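Local coordinates for ribokinase (Giardia lamblia, PDB 6WHJ), which probably phosphorylates D-ribose at O-5, using ATP and magnesium, to give D-ribose 5-phosphate for nucleotide synthesis or the pentose phosphate pathway, at residues K54-P59 with F280-M285; A62-A67 with A79-L84; Q161-N166 with I190-C195; M285-E290 with I301-E306. All coordinates share one frame; numbering follows the deposited sequence.

From the N terminus, contact 1 opens first, at the end of helix 44-55, and closes only when the chain returns in helix 272-287; this long loop encloses both contact 2 and contact 3. Contact 2 is short, folding helix 72-84 back on strand 62-69. Contact 3, later in the chain, joins helix 149-165 to residues 190-192 beside strand 193-194, farther along the same central sheet. Contact 4 follows in series, taking over at Met285, the residue it shares with contact 1, and ties helix 272-287 to helix 301-318. No two loops cross. Ile193 of the contact 3 segments touches both Leu284 and Ile304, so strand 193-194 touches both of these helices.

Contact 1 (K54-P59 with F280-M285); sequences KVLRDP and FCVRLM
Val55 and Leu56, at the end of helix 44-55, meet Val282 and Met285 on helix 272-287, and everything that passes between them is apolar. Val282 takes the largest share. With CG1 anti to the backbone N (chi1 164°) and CG2 anti to the carbonyl carbon, its two methyls both face Leu56: CG1 meets the CD2 branch of Leu56 at 3.7 Å while CG2 rests against Leu56 CG, also 3.7 Å away. From the last helical residue before Leu56, Val55 CG1 approaches Val282 CG1 more loosely, at 4.1 Å. One turn farther along helix 272-287, Met285 bends at chi2 and chi3, and its CE methyl comes within 3.6 Å of Leu56 CD2, the two side chains crossing at about a right angle.

The polar groups look elsewhere. The carbonyl O of Val55 accepts a hydrogen bond from Arg331 NH2, and Lys54 NZ reaches the carbonyl O of Ser325. Beneath the apolar cluster lies strand 9-12, where Ile9 touches both Val282 and Met285. A helix end and the turn after it, packed by apolar side chains against a second helix over the parallel strands, are in keeping with the alpha/beta core of the ribokinase (PfkB) fold.

Contact 2 (A62-A67 with A79-L84); sequences AFFVGA and AHYREL
Phe64 of strand 62-69 and Tyr81 of helix 72-84 form the contact inside a beta-alpha-beta unit, in which the helix connects this strand to its parallel neighbour 91-93. The backbones stay well apart, with the CA atoms of Phe64 and Tyr81 9.2 Å from each other, and the two rings bridge the interval between strand and helix.

Across the two segments the packing is between the two aromatic side chains. Phe64 holds CG anti to its own N (chi1 176°), which carries the ring out from the strand to the helix. The ring planes are near parallel, 15° apart, but slid so far along each other that they barely overlap, and the centroids are 5.4 Å apart. The slide leaves the hydroxyl of Tyr81 over the Phe64 face, with Tyr81 CZ 3.6 Å from Phe64 CD2; Tyr81 CE2 lies beside Phe64 CB, 3.7 Å away. Ala49 of helix 44-55 touches both rings, and Ile50 adds to the cover on Tyr81.

On the outer side of helix 72-84 the packing gives way to solvent, where Arg82 and Glu83 are exposed and take no part. Tyr81, by contrast, is a buried residue, and its hydroxyl is hydrogen-bonded to Ser46 OG. Since Ser46 is predicted to bind substrate, this pair sets Tyr81 in a second shell beside the probable ribose site. The Phe64 ring is covered on both faces: Gly66 N stands 4.2 Å above its centre on one, and Tyr81 OH lies 3.3 Å above the plane on the other, displaced toward the rim.

Contact 3 (Q161-N166 with I190-C195); sequences QAKAQN and ITDIFC
The beta-alpha-beta crossover that carries the chain from strand 140-143 through helix 149-165 to strand 170-173 is tied here to the next strand of the sheet, 193-194, by Lys163 near the helix end and by Asp192 and Ile190 in the approach to that strand. Lys163 has the largest share of the buried surface. Its aliphatic chain runs out from the helix and bends at chi3 (-37°), turning the ammonium group between the Asp192 carboxylate and the backbone carbonyl of Ile190. The Lys163 and Asp192 side chains come from opposite directions and meet in a salt bridge, with NZ 2.8 Å from OD1; NZ is equally close to OD2. As a hydrogen bond the contact to OD1 is weak.

Asp192 is buried and its carboxylate is shared. OD1 also accepts from the backbone N of Phe171, while OD2 forms a second salt bridge with Lys234 NZ. Two lysines and a backbone N-H around one carboxylate would be expected to favour its ionised form. Phe171 belongs to strand 170-173, so Asp192 links helix 149-165, strand 170-173 and, through Lys234, the approach to strand 235-239.

The Ile190 side chain packs against Val156 and Ile159 of the same helix. The backbone carbonyl O of Ile190 gives Lys163 NZ a further anchor at 3.1 Å, with the donor 35° out of the carbonyl plane and a C=O...N angle of 133°.

Contact 4 (M285-E290 with I301-E306); sequences MELAEE and IDTIAE
Leu287, of helix 272-287, supplies most of the buried surface, lying between Thr303 and Glu306 of helix 301-318. Its CD1 methyl meets Thr303, 3.5 Å from the carbonyl O and 3.7 Å from the CG2 methyl, as the two side chains slide past each other in opposite directions; it also borders the aliphatic part of Glu306. CD2 is turned to the Glu306 carboxylate, where it stands 3.6 Å from OE1 and 3.8 Å from CD.

Thr303 presents its apolar branch to the leucine: CG2 is anti to the backbone N, which brings it to 3.8 Å from Leu287 CB. The hydroxyl OG1 has a weak hydrogen bond to the carbonyl O of Ala297 in the connecting loop.

Glu306 extends fully from the helix (chi1 -177°), and its side chain crosses that of Leu287 at a slant, laying the carboxylate beside the CD2 methyl. The charge is answered by a salt bridge from OE1 to Arg283 NH2, one turn back on the helix of Leu287. Arg283 also bridges to Glu286 and has a long, weak ion pair with Glu290, which would ease the like charges of Glu290 and Glu306, whose OE1 atoms are 5.9 Å apart.

The contact joins two consecutive helices across their connecting loop at the protein surface, a leucine of the first packing on the opening turns of the second, within the C-terminal part of the PfkB kinase fold.

Contact 1 (K54-P59 with F280-M285)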
loop_
_atom_site.group_PDB
_atom_site.type_symbol
_atom_site.label_atom_id
_atom_site.label_comp_id
_atom_site.label_asym_id
_atom_site.label_seq_id
_atom_site.Cartn_x
_atom_site.Cartn_y
_atom_site.Cartn_z
ATOM N N LYS B 54 17.725 -19.792 8.857
ATOM C CA LYS B 54 17.661 -19.668 10.313
ATOM C C LYS B 54 17.447 -21.002 11.015
ATOM O O LYS B 54 17.898 -21.179 12.152
ATOM C CB LYS B 54 16.555 -18.701 10.726
ATOM C CG LYS B 54 16.809 -17.254 10.351
ATOM C CD LYS B 54 15.823 -16.367 11.093
ATOM C CE LYS B 54 16.115 -14.894 10.913
ATOM N NZ LYS B 54 14.887 -14.112 11.239
ATOM N N VAL B 55 16.770 -21.947 10.368
ATOM C CA VAL B 55 16.507 -23.233 10.992
ATOM C C VAL B 55 17.618 -24.224 10.666
ATOM O O VAL B 55 17.789 -25.218 11.388
ATOM C CB VAL B 55 15.117 -23.732 10.547
ATOM C CG1 VAL B 55 14.830 -25.117 11.064
ATOM C CG2 VAL B 55 14.026 -22.773 11.034
ATOM N N LEU B 56 18.413 -23.948 9.641
ATOM C CA LEU B 56 19.549 -24.785 9.307
ATOM C C LEU B 56 20.627 -24.669 10.375
ATOM O O LEU B 56 20.808 -23.619 10.996
ATOM C CB LEU B 56 20.123 -24.362 7.960
ATOM C CG LEU B 56 19.526 -25.016 6.724
ATOM C CD1 LEU B 56 20.141 -24.374 5.502
ATOM C CD2 LEU B 56 19.763 -26.519 6.747
ATOM N N ARG B 57 21.342 -25.774 10.588
ATOM C CA ARG B 57 22.520 -25.745 11.449
ATOM C C ARG B 57 23.584 -24.813 10.874
ATOM O O ARG B 57 24.047 -23.883 11.547
ATOM C CB ARG B 57 23.066 -27.163 11.624
ATOM N N ASP B 58 23.972 -25.045 9.620
ATOM C CA ASP B 58 24.861 -24.168 8.868
ATOM C C ASP B 58 24.052 -23.503 7.761
ATOM O O ASP B 58 23.547 -24.200 6.863
ATOM C CB ASP B 58 26.048 -24.950 8.287
ATOM C CG ASP B 58 26.749 -24.222 7.141
ATOM O OD1 ASP B 58 26.847 -22.972 7.175
ATOM O OD2 ASP B 58 27.258 -24.915 6.232
ATOM N N PRO B 59 23.859 -22.182 7.799
ATOM C CA PRO B 59 22.983 -21.536 6.802
ATOM C C PRO B 59 23.456 -21.681 5.366
ATOM O O PRO B 59 22.632 -21.556 4.451
ATOM C CB PRO B 59 22.973 -20.064 7.231
ATOM C CG PRO B 59 23.459 -20.052 8.639
ATOM C CD PRO B 59 24.324 -21.254 8.842
ATOM N N PHE B 280 10.152 -27.402 6.940
ATOM C CA PHE B 280 9.875 -28.694 6.321
ATOM C C PHE B 280 10.996 -29.084 5.365
ATOM O O PHE B 280 11.449 -30.234 5.362
ATOM C CB PHE B 280 8.533 -28.631 5.583
ATOM C CG PHE B 280 8.186 -29.882 4.844
ATOM C CD1 PHE B 280 7.863 -31.047 5.528
ATOM C CD2 PHE B 280 8.246 -29.918 3.451
ATOM C CE1 PHE B 280 7.550 -32.216 4.837
ATOM C CE2 PHE B 280 7.942 -31.085 2.747
ATOM C CZ PHE B 280 7.593 -32.239 3.446
ATOM N N CYS B 281 11.476 -28.128 4.564
ATOM C CA CYS B 281 12.553 -28.427 3.627
ATOM C C CYS B 281 13.864 -28.697 4.352
ATOM O O CYS B 281 14.624 -29.587 3.947
ATOM C CB CYS B 281 12.716 -27.285 2.628
ATOM S SG CYS B 281 11.357 -27.186 1.451
ATOM N N VAL B 282 14.159 -27.938 5.412
ATOM C CA VAL B 282 15.392 -28.176 6.161
ATOM C C VAL B 282 15.419 -29.601 6.699
ATOM O O VAL B 282 16.376 -30.348 6.468
ATOM C CB VAL B 282 15.555 -27.138 7.287
ATOM C CG1 VAL B 282 16.603 -27.597 8.290
ATOM C CG2 VAL B 282 15.952 -25.801 6.697
ATOM N N ARG B 283 14.354 -30.005 7.403
ATOM C CA ARG B 283 14.300 -31.348 7.977
ATOM C C ARG B 283 14.210 -32.424 6.905
ATOM O O ARG B 283 14.767 -33.512 7.078
ATOM C CB ARG B 283 13.113 -31.475 8.925
ATOM C CG ARG B 283 13.203 -32.652 9.877
ATOM C CD ARG B 283 14.443 -32.572 10.738
ATOM N NE ARG B 283 14.610 -33.789 11.524
ATOM C CZ ARG B 283 15.711 -34.535 11.544
ATOM N NH1 ARG B 283 16.778 -34.181 10.836
ATOM N NH2 ARG B 283 15.745 -35.624 12.298
ATOM N N LEU B 284 13.515 -32.144 5.803
ATOM C CA LEU B 284 13.454 -33.098 4.704
ATOM C C LEU B 284 14.842 -33.346 4.142
ATOM O O LEU B 284 15.256 -34.496 3.955
ATOM C CB LEU B 284 12.512 -32.578 3.626
ATOM C CG LEU B 284 11.973 -33.550 2.588
ATOM C CD1 LEU B 284 11.377 -34.754 3.282
ATOM C CD2 LEU B 284 10.912 -32.843 1.759
ATOM N N MET B 285 15.590 -32.268 3.905
ATOM C CA MET B 285 16.945 -32.387 3.382
ATOM C C MET B 285 17.856 -33.123 4.356
ATOM O O MET B 285 18.739 -33.876 3.931
ATOM C CB MET B 285 17.502 -30.994 3.069
ATOM C CG MET B 285 18.904 -30.981 2.478
ATOM S SD MET B 285 20.179 -30.879 3.762
ATOM C CE MET B 285 19.706 -29.346 4.553
#

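Contact 2 (A62-A67 with A79-L84)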
loop_
_atom_site.group_PDB
_atom_site.type_symbol
_atom_site.label_atom_id
_atom_site.label_comp_id
_atom_site.label_asym_id
_atom_site.label_seq_id
_atom_site.Cartn_x
_atom_site.Cartn_y
_atom_site.Cartn_z
ATOM N N ALA B 62 21.419 -23.421 2.352
ATOM C CA ALA B 62 20.341 -22.807 1.599
ATOM C C ALA B 62 20.916 -21.913 0.507
ATOM O O ALA B 62 22.038 -21.411 0.607
ATOM C CB ALA B 62 19.431 -22.004 2.521
ATOM N N PHE B 63 20.124 -21.709 -0.542
ATOM C CA PHE B 63 20.559 -20.909 -1.683
ATOM C C PHE B 63 19.321 -20.237 -2.256
ATOM O O PHE B 63 18.362 -20.922 -2.626
ATOM C CB PHE B 63 21.258 -21.786 -2.734
ATOM C CG PHE B 63 21.973 -21.010 -3.821
ATOM C CD1 PHE B 63 23.161 -20.354 -3.556
ATOM C CD2 PHE B 63 21.475 -20.972 -5.114
ATOM C CE1 PHE B 63 23.818 -19.653 -4.552
ATOM C CE2 PHE B 63 22.124 -20.275 -6.110
ATOM C CZ PHE B 63 23.298 -19.614 -5.828
ATOM N N PHE B 64 19.315 -18.907 -2.297
ATOM C CA PHE B 64 18.159 -18.172 -2.796
ATOM C C PHE B 64 18.449 -17.675 -4.208
ATOM O O PHE B 64 19.527 -17.136 -4.477
ATOM C CB PHE B 64 17.793 -17.004 -1.877
ATOM C CG PHE B 64 16.660 -16.151 -2.404
ATOM C CD1 PHE B 64 15.438 -16.731 -2.737
ATOM C CD2 PHE B 64 16.801 -14.771 -2.534
ATOM C CE1 PHE B 64 14.398 -15.959 -3.224
ATOM C CE2 PHE B 64 15.754 -13.993 -3.016
ATOM C CZ PHE B 64 14.554 -14.586 -3.361
ATOM N N VAL B 65 17.484 -17.868 -5.103
ATOM C CA VAL B 65 17.574 -17.426 -6.486
ATOM C C VAL B 65 16.419 -16.472 -6.728
ATOM O O VAL B 65 15.253 -16.877 -6.638
ATOM C CB VAL B 65 17.512 -18.607 -7.465
ATOM C CG1 VAL B 65 17.690 -18.110 -8.899
ATOM C CG2 VAL B 65 18.536 -19.673 -7.092
ATOM N N GLY B 66 16.736 -15.213 -7.026
ATOM C CA GLY B 66 15.720 -14.198 -7.251
ATOM C C GLY B 66 16.304 -12.983 -7.936
ATOM O O GLY B 66 17.519 -12.851 -8.079
ATOM N N ALA B 67 15.415 -12.078 -8.347
ATOM C CA ALA B 67 15.796 -10.858 -9.049
ATOM C C ALA B 67 15.158 -9.647 -8.379
ATOM O O ALA B 67 13.981 -9.681 -8.001
ATOM C CB ALA B 67 15.394 -10.908 -10.524
ATOM N N ALA B 79 22.460 -6.954 0.925
ATOM C CA ALA B 79 23.215 -6.770 2.156
ATOM C C ALA B 79 22.614 -7.593 3.286
ATOM O O ALA B 79 23.343 -8.177 4.098
ATOM C CB ALA B 79 23.259 -5.290 2.524
ATOM N N HIS B 80 21.280 -7.679 3.330
ATOM C CA HIS B 80 20.612 -8.421 4.394
ATOM C C HIS B 80 20.991 -9.891 4.350
ATOM O O HIS B 80 21.228 -10.511 5.396
ATOM C CB HIS B 80 19.096 -8.255 4.270
ATOM C CG HIS B 80 18.316 -8.910 5.369
ATOM N ND1 HIS B 80 18.577 -8.686 6.704
ATOM C CD2 HIS B 80 17.275 -9.778 5.329
ATOM C CE1 HIS B 80 17.734 -9.391 7.438
ATOM N NE2 HIS B 80 16.935 -10.063 6.629
ATOM N N TYR B 81 21.071 -10.463 3.146
ATOM C CA TYR B 81 21.457 -11.863 3.024
ATOM C C TYR B 81 22.884 -12.079 3.499
ATOM O O TYR B 81 23.186 -13.110 4.114
ATOM C CB TYR B 81 21.274 -12.337 1.582
ATOM C CG TYR B 81 19.915 -12.949 1.337
ATOM C CD1 TYR B 81 18.790 -12.153 1.215
ATOM C CD2 TYR B 81 19.757 -14.329 1.235
ATOM C CE1 TYR B 81 17.537 -12.709 1.002
ATOM C CE2 TYR B 81 18.503 -14.894 1.019
ATOM C CZ TYR B 81 17.400 -14.075 0.902
ATOM O OH TYR B 81 16.152 -14.611 0.688
ATOM N N ARG B 82 23.769 -11.106 3.254
ATOM C CA ARG B 82 25.142 -11.227 3.737
ATOM C C ARG B 82 25.191 -11.320 5.257
ATOM O O ARG B 82 25.834 -12.218 5.810
ATOM C CB ARG B 82 26.001 -10.058 3.239
ATOM C CG ARG B 82 26.395 -10.139 1.774
ATOM C CD ARG B 82 27.422 -9.062 1.376
ATOM N NE ARG B 82 26.828 -7.737 1.195
ATOM C CZ ARG B 82 26.360 -7.289 0.029
ATOM N NH1 ARG B 82 26.415 -8.066 -1.051
ATOM N NH2 ARG B 82 25.840 -6.067 -0.064
ATOM N N GLU B 83 24.484 -10.427 5.951
ATOM C CA GLU B 83 24.487 -10.482 7.409
ATOM C C GLU B 83 23.897 -11.794 7.925
ATOM O O GLU B 83 24.282 -12.258 9.005
ATOM C CB GLU B 83 23.728 -9.283 7.987
ATOM N N LEU B 84 22.997 -12.426 7.159
ATOM C CA LEU B 84 22.436 -13.710 7.567
ATOM C C LEU B 84 23.340 -14.878 7.195
ATOM O O LEU B 84 23.186 -15.969 7.757
ATOM C CB LEU B 84 21.063 -13.928 6.929
ATOM C CG LEU B 84 19.880 -13.085 7.415
ATOM C CD1 LEU B 84 18.631 -13.403 6.610
ATOM C CD2 LEU B 84 19.637 -13.296 8.890
#

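Contact 3 (Q161-N166 with I190-C195)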
loop_
_atom_site.group_PDB
_atom_site.type_symbol
_atom_site.label_atom_id
_atom_site.label_comp_id
_atom_site.label_asym_id
_atom_site.label_seq_id
_atom_site.Cartn_x
_atom_site.Cartn_y
_atom_site.Cartn_z
ATOM N N GLN B 161 15.269 -31.131 -16.394
ATOM C CA GLN B 161 16.585 -31.544 -16.867
ATOM C C GLN B 161 17.545 -31.825 -15.716
ATOM O O GLN B 161 18.426 -32.686 -15.842
ATOM C CB GLN B 161 17.176 -30.466 -17.775
ATOM C CG GLN B 161 16.703 -30.506 -19.217
ATOM C CD GLN B 161 17.132 -29.276 -20.005
ATOM O OE1 GLN B 161 18.287 -28.854 -19.953
ATOM N NE2 GLN B 161 16.200 -28.712 -20.764
ATOM N N ALA B 162 17.389 -31.121 -14.589
ATOM C CA ALA B 162 18.272 -31.357 -13.448
ATOM C C ALA B 162 17.932 -32.666 -12.750
ATOM O O ALA B 162 18.832 -33.374 -12.283
ATOM C CB ALA B 162 18.198 -30.192 -12.462
ATOM N N LYS B 163 16.643 -33.022 -12.680
ATOM C CA LYS B 163 16.311 -34.273 -12.005
ATOM C C LYS B 163 16.754 -35.484 -12.821
ATOM O O LYS B 163 17.092 -36.530 -12.249
ATOM C CB LYS B 163 14.815 -34.350 -11.680
ATOM C CG LYS B 163 14.391 -33.279 -10.683
ATOM C CD LYS B 163 13.034 -33.507 -10.026
ATOM C CE LYS B 163 11.996 -34.095 -10.934
ATOM N NZ LYS B 163 10.876 -34.635 -10.103
ATOM N N ALA B 164 16.803 -35.356 -14.147
ATOM C CA ALA B 164 17.275 -36.472 -14.953
ATOM C C ALA B 164 18.761 -36.715 -14.727
ATOM O O ALA B 164 19.234 -37.842 -14.892
ATOM C CB ALA B 164 16.979 -36.219 -16.432
ATOM N N GLN B 165 19.506 -35.682 -14.331
ATOM C CA GLN B 165 20.917 -35.849 -14.014
ATOM C C GLN B 165 21.163 -36.175 -12.549
ATOM O O GLN B 165 22.155 -36.839 -12.229
ATOM C CB GLN B 165 21.695 -34.578 -14.367
ATOM C CG GLN B 165 21.782 -34.277 -15.849
ATOM C CD GLN B 165 22.629 -33.046 -16.123
ATOM O OE1 GLN B 165 23.847 -33.056 -15.914
ATOM N NE2 GLN B 165 21.989 -31.978 -16.605
ATOM N N ASN B 166 20.291 -35.713 -11.654
ATOM C CA ASN B 166 20.452 -35.872 -10.211
ATOM C C ASN B 166 19.188 -36.533 -9.668
ATOM O O ASN B 166 18.211 -35.847 -9.351
ATOM C CB ASN B 166 20.711 -34.517 -9.553
ATOM C CG ASN B 166 20.796 -34.602 -8.043
ATOM O OD1 ASN B 166 20.911 -35.685 -7.471
ATOM N ND2 ASN B 166 20.725 -33.450 -7.387
ATOM N N ILE B 190 6.404 -32.148 -12.864
ATOM C CA ILE B 190 7.733 -32.392 -12.321
ATOM C C ILE B 190 7.783 -32.143 -10.831
ATOM O O ILE B 190 8.847 -32.295 -10.222
ATOM C CB ILE B 190 8.817 -31.552 -13.031
ATOM C CG1 ILE B 190 8.617 -30.072 -12.700
ATOM C CG2 ILE B 190 8.810 -31.814 -14.555
ATOM C CD1 ILE B 190 9.875 -29.253 -12.813
ATOM N N THR B 191 6.654 -31.791 -10.219
ATOM C CA THR B 191 6.590 -31.632 -8.777
ATOM C C THR B 191 6.675 -32.996 -8.110
ATOM O O THR B 191 6.021 -33.960 -8.532
ATOM C CB THR B 191 5.290 -30.944 -8.371
ATOM O OG1 THR B 191 5.282 -29.598 -8.868
ATOM C CG2 THR B 191 5.134 -30.931 -6.844
ATOM N N ASP B 192 7.496 -33.082 -7.071
ATOM C CA ASP B 192 7.575 -34.292 -6.279
ATOM C C ASP B 192 6.703 -34.214 -5.038
ATOM O O ASP B 192 6.053 -35.201 -4.685
ATOM C CB ASP B 192 9.029 -34.566 -5.888
ATOM C CG ASP B 192 9.922 -34.770 -7.102
ATOM O OD1 ASP B 192 10.764 -33.887 -7.400
ATOM O OD2 ASP B 192 9.760 -35.809 -7.769
ATOM N N ILE B 193 6.686 -33.060 -4.373
ATOM C CA ILE B 193 5.898 -32.819 -3.168
ATOM C C ILE B 193 5.135 -31.511 -3.329
ATOM O O ILE B 193 5.748 -30.446 -3.468
ATOM C CB ILE B 193 6.779 -32.778 -1.910
ATOM C CG1 ILE B 193 7.529 -34.106 -1.745
ATOM C CG2 ILE B 193 5.942 -32.406 -0.680
ATOM C CD1 ILE B 193 8.609 -34.081 -0.704
ATOM N N PHE B 194 3.805 -31.589 -3.279
ATOM C CA PHE B 194 2.918 -30.454 -3.492
ATOM C C PHE B 194 2.357 -30.014 -2.142
ATOM O O PHE B 194 1.882 -30.856 -1.363
ATOM C CB PHE B 194 1.805 -30.860 -4.463
ATOM C CG PHE B 194 0.964 -29.720 -4.973
ATOM C CD1 PHE B 194 1.549 -28.611 -5.573
ATOM C CD2 PHE B 194 -0.413 -29.789 -4.914
ATOM C CE1 PHE B 194 0.779 -27.578 -6.064
ATOM C CE2 PHE B 194 -1.191 -28.755 -5.401
ATOM C CZ PHE B 194 -0.591 -27.648 -5.979
ATOM N N CYS B 195 2.422 -28.708 -1.855
ATOM C CA CYS B 195 2.099 -28.173 -0.525
ATOM C C CYS B 195 1.044 -27.075 -0.612
ATOM O O CYS B 195 1.332 -25.896 -0.365
ATOM C CB CYS B 195 3.352 -27.626 0.156
ATOM S SG CYS B 195 4.663 -28.824 0.290
#

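Contact 4 (M285-E290 with I301-E306)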
loop_
_atom_site.group_PDB
_atom_site.type_symbol
_atom_site.label_atom_id
_atom_site.label_comp_id
_atom_site.label_asym_id
_atom_site.label_seq_id
_atom_site.Cartn_x
_atom_site.Cartn_y
_atom_site.Cartn_z
ATOM N N MET B 285 15.590 -32.268 3.905
ATOM C CA MET B 285 16.945 -32.387 3.382
ATOM C C MET B 285 17.856 -33.123 4.356
ATOM O O MET B 285 18.739 -33.876 3.931
ATOM C CB MET B 285 17.502 -30.994 3.069
ATOM C CG MET B 285 18.904 -30.981 2.478
ATOM S SD MET B 285 20.179 -30.879 3.762
ATOM C CE MET B 285 19.706 -29.346 4.553
ATOM N N GLU B 286 17.647 -32.938 5.661
ATOM C CA GLU B 286 18.506 -33.597 6.640
ATOM C C GLU B 286 18.209 -35.085 6.724
ATOM O O GLU B 286 19.130 -35.900 6.835
ATOM C CB GLU B 286 18.347 -32.943 8.010
ATOM C CG GLU B 286 19.036 -31.602 8.127
ATOM C CD GLU B 286 18.689 -30.866 9.411
ATOM O OE1 GLU B 286 17.892 -31.404 10.215
ATOM O OE2 GLU B 286 19.240 -29.759 9.624
ATOM N N LEU B 287 16.928 -35.461 6.654
ATOM C CA LEU B 287 16.576 -36.875 6.721
ATOM C C LEU B 287 17.095 -37.646 5.511
ATOM O O LEU B 287 17.328 -38.857 5.606
ATOM C CB LEU B 287 15.059 -37.028 6.846
ATOM C CG LEU B 287 14.450 -36.528 8.160
ATOM C CD1 LEU B 287 12.935 -36.508 8.084
ATOM C CD2 LEU B 287 14.930 -37.345 9.361
ATOM N N ALA B 288 17.283 -36.965 4.377
ATOM C CA ALA B 288 17.850 -37.587 3.190
ATOM C C ALA B 288 19.336 -37.876 3.327
ATOM O O ALA B 288 19.870 -38.651 2.529
ATOM C CB ALA B 288 17.601 -36.702 1.971
ATOM N N GLU B 289 20.008 -37.301 4.323
ATOM C CA GLU B 289 21.419 -37.575 4.579
ATOM C C GLU B 289 21.644 -38.561 5.709
ATOM O O GLU B 289 22.634 -39.301 5.690
ATOM C CB GLU B 289 22.160 -36.297 4.977
ATOM C CG GLU B 289 22.513 -35.343 3.900
ATOM C CD GLU B 289 23.156 -34.117 4.493
ATOM O OE1 GLU B 289 22.965 -33.882 5.703
ATOM O OE2 GLU B 289 23.889 -33.418 3.773
ATOM N N GLU B 290 20.742 -38.575 6.688
ATOM C CA GLU B 290 20.871 -39.359 7.905
ATOM C C GLU B 290 20.288 -40.745 7.754
ATOM O O GLU B 290 19.831 -41.332 8.745
ATOM C CB GLU B 290 20.182 -38.623 9.053
ATOM C CG GLU B 290 20.719 -37.229 9.296
ATOM C CD GLU B 290 19.837 -36.426 10.228
ATOM O OE1 GLU B 290 18.809 -36.972 10.694
ATOM O OE2 GLU B 290 20.168 -35.247 10.483
ATOM N N ILE B 301 6.451 -42.243 3.428
ATOM C CA ILE B 301 5.499 -41.279 3.976
ATOM C C ILE B 301 5.823 -40.965 5.430
ATOM O O ILE B 301 5.532 -39.866 5.909
ATOM C CB ILE B 301 4.049 -41.767 3.824
ATOM C CG1 ILE B 301 3.088 -40.598 4.042
ATOM C CG2 ILE B 301 3.747 -42.858 4.829
ATOM C CD1 ILE B 301 1.635 -40.963 3.918
ATOM N N ASP B 302 6.450 -41.892 6.153
ATOM C CA ASP B 302 6.803 -41.580 7.534
ATOM C C ASP B 302 7.974 -40.601 7.610
ATOM O O ASP B 302 8.019 -39.769 8.528
ATOM C CB ASP B 302 7.096 -42.864 8.309
ATOM C CG ASP B 302 5.843 -43.673 8.560
ATOM O OD1 ASP B 302 5.812 -44.877 8.211
ATOM O OD2 ASP B 302 4.866 -43.086 9.081
ATOM N N THR B 303 8.911 -40.672 6.652
ATOM C CA THR B 303 9.967 -39.668 6.569
ATOM C C THR B 303 9.379 -38.296 6.285
ATOM O O THR B 303 9.795 -37.299 6.883
ATOM C CB THR B 303 10.986 -40.042 5.490
ATOM O OG1 THR B 303 11.558 -41.329 5.775
ATOM C CG2 THR B 303 12.099 -38.995 5.425
ATOM N N ILE B 304 8.412 -38.230 5.364
ATOM C CA ILE B 304 7.708 -36.981 5.093
ATOM C C ILE B 304 6.996 -36.506 6.347
ATOM O O ILE B 304 6.953 -35.304 6.641
ATOM C CB ILE B 304 6.727 -37.162 3.917
ATOM C CG1 ILE B 304 7.449 -37.785 2.719
ATOM C CG2 ILE B 304 6.042 -35.841 3.557
ATOM C CD1 ILE B 304 8.593 -36.945 2.185
ATOM N N ALA B 305 6.427 -37.446 7.110
ATOM C CA ALA B 305 5.726 -37.075 8.334
ATOM C C ALA B 305 6.684 -36.510 9.375
ATOM O O ALA B 305 6.361 -35.520 10.040
ATOM C CB ALA B 305 4.973 -38.276 8.901
ATOM N N GLU B 306 7.883 -37.090 9.505
ATOM C CA GLU B 306 8.821 -36.573 10.495
ATOM C C GLU B 306 9.277 -35.161 10.138
ATOM O O GLU B 306 9.432 -34.311 11.022
ATOM C CB GLU B 306 10.021 -37.510 10.652
ATOM C CG GLU B 306 10.983 -37.024 11.737
ATOM C CD GLU B 306 12.195 -37.911 11.933
ATOM O OE1 GLU B 306 13.202 -37.412 12.484
ATOM O OE2 GLU B 306 12.143 -39.104 11.556
#